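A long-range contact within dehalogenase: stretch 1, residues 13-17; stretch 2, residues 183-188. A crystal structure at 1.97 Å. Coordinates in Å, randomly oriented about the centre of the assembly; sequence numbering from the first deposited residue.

Stretch 1, residues 13-17: VEKFA
Stretch 2, residues 183-188: ENPDYF

Two loop segments of one chain, neither with regular helix or strand, meet here and bury 296 Å² between them. The nearest CA atoms across the stretches are those of F16 and N184, 5.4 Å apart.

D186 is the main acceptor. Its CA-to-CB bond points toward stretch 1, with chi1 at -73° (m) and chi2 at 78°. The two carboxylate oxygens take different donors. D186 OD1 accepts a hydrogen bond from the backbone F16 N at 2.7 Å, with an N-H...O angle of 144°. D186 OD2 forms a salt bridge with K15 NZ at 3.0 Å. The K15 CA-to-CB bond points sideways; phi/psi are -108/164. The side chain curls to reach D186, with chi1 m, chi2 t, chi3 off-well at 100° and chi4 p.

F16 has a positive phi (47/-114). The F16 CA-to-CB bond points away overall, yet CB still touches stretch 2. With chi1 t (-161°) and chi2 14°, the ring lies near Y187. The pair is edge-to-face: the Y187 edge meets the F16 face, planes at 90°, centroids 5.3 Å apart. F16 CE1 to Y187 CD2 is 3.9 Å. Y187 has chi1 -57° (m) and chi2 -56°; its OH is hydrogen-bonded elsewhere in the structure.

N184 organises its own loop. Its backbone is extended (-168/159), with chi1 p (82°) and chi2 78°. N184 OD1 accepts from D186 N at 2.8 Å and from Y187 N at 3.1 Å. N184 OD1 also lies 3.7 Å from F16 CD1. N184 ND2 is hydrogen-bonded to a residue just before or after one of the stretches. The backbone closes through N184 N to F188 O and F188 N to N184 O, both 3.1 Å.

P185, C-gamma endo, adds packing: P185 CD is 3.7 Å from F16 O.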

ATOM      1  N   VAL A  13     -16.075  16.877 -19.456  1.00 10.56           N
ATOM      2  CA  VAL A  13     -14.863  17.600 -19.776  1.00 10.88           C
ATOM      3  C   VAL A  13     -14.755  19.006 -19.192  1.00 12.02           C
ATOM      4  O   VAL A  13     -13.624  19.559 -19.066  1.00 12.19           O
ATOM      5  CB  VAL A  13     -14.638  17.677 -21.300  1.00 11.05           C
ATOM      6  CG1 VAL A  13     -15.449  18.761 -21.965  1.00 11.16           C
ATOM      7  CG2 VAL A  13     -13.186  17.806 -21.661  1.00 11.21           C
ATOM      8  N   GLU A  14     -15.885  19.576 -18.818  1.00 12.72           N
ATOM      9  CA  GLU A  14     -15.892  20.824 -18.131  1.00 14.71           C
ATOM     10  C   GLU A  14     -15.532  20.733 -16.696  1.00 15.25           C
ATOM     11  O   GLU A  14     -15.330  21.760 -16.110  1.00 15.29           O
ATOM     12  CB  GLU A  14     -17.261  21.613 -18.306  1.00 16.12           C
ATOM     13  CG  GLU A  14     -17.521  22.004 -19.719  1.00 16.66           C
ATOM     14  CD  GLU A  14     -16.443  22.921 -20.246  1.00 20.86           C
ATOM     15  OE1 GLU A  14     -16.182  24.002 -19.650  1.00 20.94           O
ATOM     16  OE2 GLU A  14     -15.829  22.602 -21.287  1.00 23.42           O
ATOM     17  N   LYS A  15     -15.378  19.560 -16.120  1.00 14.33           N
ATOM     18  CA  LYS A  15     -14.973  19.419 -14.722  1.00 15.49           C
ATOM     19  C   LYS A  15     -13.553  18.920 -14.640  1.00 13.53           C
ATOM     20  O   LYS A  15     -13.019  18.342 -15.595  1.00 12.11           O
ATOM     21  CB  LYS A  15     -15.818  18.341 -14.052  1.00 18.16           C
ATOM     22  CG  LYS A  15     -17.236  18.835 -13.817  1.00 22.65           C
ATOM     23  CD  LYS A  15     -18.098  17.700 -13.365  1.00 25.93           C
ATOM     24  CE  LYS A  15     -18.325  17.657 -11.891  1.00 30.99           C
ATOM     25  NZ  LYS A  15     -18.941  18.855 -11.279  1.00 34.41           N
ATOM     26  N   PHE A  16     -13.016  19.092 -13.458  1.00 13.27           N
ATOM     27  CA  PHE A  16     -11.819  18.358 -12.947  1.00 11.52           C
ATOM     28  C   PHE A  16     -10.674  18.339 -13.987  1.00 11.25           C
ATOM     29  O   PHE A  16     -10.155  19.406 -14.303  1.00 10.85           O
ATOM     30  CB  PHE A  16     -12.301  16.912 -12.564  1.00 11.90           C
ATOM     31  CG  PHE A  16     -11.379  16.131 -11.615  1.00 11.67           C
ATOM     32  CD1 PHE A  16     -10.333  16.752 -10.883  1.00 12.29           C
ATOM     33  CD2 PHE A  16     -11.622  14.811 -11.407  1.00 12.22           C
ATOM     34  CE1 PHE A  16      -9.524  16.029 -10.047  1.00 12.14           C
ATOM     35  CE2 PHE A  16     -10.872  14.090 -10.517  1.00 12.13           C
ATOM     36  CZ  PHE A  16      -9.851  14.677  -9.827  1.00 12.50           C
ATOM     37  N   ALA A  17     -10.292  17.192 -14.549  1.00  9.49           N
ATOM     38  CA  ALA A  17      -9.099  17.125 -15.371  1.00  9.44           C
ATOM     39  C   ALA A  17      -9.393  17.292 -16.866  1.00  9.70           C
ATOM     40  O   ALA A  17      -8.506  17.118 -17.732  1.00  9.69           O
ATOM     41  CB  ALA A  17      -8.421  15.800 -15.180  1.00  9.21           C
ATOM     42  N   GLU A 183      -4.598  22.378  -9.481  1.00 12.72           N
ATOM     43  CA  GLU A 183      -5.488  23.485  -9.910  1.00 14.30           C
ATOM     44  C   GLU A 183      -6.542  22.879 -10.810  1.00 14.26           C
ATOM     45  O   GLU A 183      -6.224  22.305 -11.848  1.00 14.33           O
ATOM     46  CB  GLU A 183      -4.735  24.548 -10.657  1.00 15.23           C
ATOM     47  CG  GLU A 183      -3.693  25.180  -9.764  1.00 17.04           C
ATOM     48  CD  GLU A 183      -2.759  26.169 -10.508  1.00 21.15           C
ATOM     49  OE1 GLU A 183      -2.922  26.355 -11.733  1.00 22.37           O
ATOM     50  OE2 GLU A 183      -1.876  26.733  -9.841  1.00 22.80           O
ATOM     51  N   ASN A 184      -7.804  23.048 -10.418  1.00 14.64           N
ATOM     52  CA  ASN A 184      -8.905  22.547 -11.165  1.00 14.23           C
ATOM     53  C   ASN A 184     -10.164  23.105 -10.692  1.00 14.69           C
ATOM     54  O   ASN A 184     -10.263  23.472  -9.523  1.00 16.13           O
ATOM     55  CB  ASN A 184      -8.898  21.014 -11.203  1.00 13.49           C
ATOM     56  CG  ASN A 184      -9.478  20.337 -10.010  1.00 12.90           C
ATOM     57  OD1 ASN A 184     -10.717  20.280  -9.890  1.00 13.90           O
ATOM     58  ND2 ASN A 184      -8.617  19.643  -9.202  1.00 12.20           N
ATOM     59  N   PRO A 185     -11.180  23.057 -11.541  1.00 15.72           N
ATOM     60  CA  PRO A 185     -12.376  23.775 -11.115  1.00 16.79           C
ATOM     61  C   PRO A 185     -13.195  23.176 -10.005  1.00 16.27           C
ATOM     62  O   PRO A 185     -13.981  23.912  -9.404  1.00 16.22           O
ATOM     63  CB  PRO A 185     -13.161  23.915 -12.420  1.00 17.02           C
ATOM     64  CG  PRO A 185     -12.730  22.772 -13.244  1.00 16.75           C
ATOM     65  CD  PRO A 185     -11.286  22.637 -12.968  1.00 16.33           C
ATOM     66  N   ASP A 186     -13.068  21.881  -9.748  1.00 14.87           N
ATOM     67  CA  ASP A 186     -13.864  21.153  -8.753  1.00 14.90           C
ATOM     68  C   ASP A 186     -13.333  21.249  -7.316  1.00 14.67           C
ATOM     69  O   ASP A 186     -14.081  21.540  -6.375  1.00 15.77           O
ATOM     70  CB  ASP A 186     -14.081  19.701  -9.204  1.00 15.16           C
ATOM     71  CG  ASP A 186     -15.057  19.671 -10.317  1.00 17.65           C
ATOM     72  OD1 ASP A 186     -14.675  19.993 -11.501  1.00 18.23           O
ATOM     73  OD2 ASP A 186     -16.258  19.525 -10.009  1.00 19.09           O
ATOM     74  N   TYR A 187     -12.039  21.029  -7.159  1.00 12.78           N
ATOM     75  CA  TYR A 187     -11.421  20.926  -5.861  1.00 12.24           C
ATOM     76  C   TYR A 187     -10.455  22.087  -5.535  1.00 12.31           C
ATOM     77  O   TYR A 187     -10.220  22.314  -4.350  1.00 11.26           O
ATOM     78  CB  TYR A 187     -10.718  19.556  -5.768  1.00 12.48           C
ATOM     79  CG  TYR A 187     -11.729  18.420  -6.019  1.00 11.94           C
ATOM     80  CD1 TYR A 187     -12.858  18.307  -5.258  1.00 12.44           C
ATOM     81  CD2 TYR A 187     -11.585  17.585  -7.069  1.00 12.19           C
ATOM     82  CE1 TYR A 187     -13.856  17.366  -5.582  1.00 12.28           C
ATOM     83  CE2 TYR A 187     -12.532  16.578  -7.368  1.00 12.16           C
ATOM     84  CZ  TYR A 187     -13.610  16.430  -6.586  1.00 11.85           C
ATOM     85  OH  TYR A 187     -14.608  15.495  -6.947  1.00 12.01           O
ATOM     86  N   PHE A 188      -9.799  22.715  -6.563  1.00 11.09           N
ATOM     87  CA  PHE A 188      -8.786  23.773  -6.311  1.00 11.98           C
ATOM     88  C   PHE A 188      -9.059  24.916  -7.282  1.00 12.52           C
ATOM     89  O   PHE A 188      -8.299  25.131  -8.192  1.00 12.23           O
ATOM     90  CB  PHE A 188      -7.334  23.214  -6.382  1.00 11.78           C
ATOM     91  CG  PHE A 188      -7.101  22.188  -5.331  1.00 11.99           C
ATOM     92  CD1 PHE A 188      -6.796  22.584  -4.046  1.00 12.85           C
ATOM     93  CD2 PHE A 188      -7.394  20.818  -5.631  1.00 12.14           C
ATOM     94  CE1 PHE A 188      -6.761  21.611  -3.014  1.00 12.87           C
ATOM     95  CE2 PHE A 188      -7.355  19.863  -4.641  1.00 12.43           C
ATOM     96  CZ  PHE A 188      -7.003  20.272  -3.329  1.00 12.88           C
TER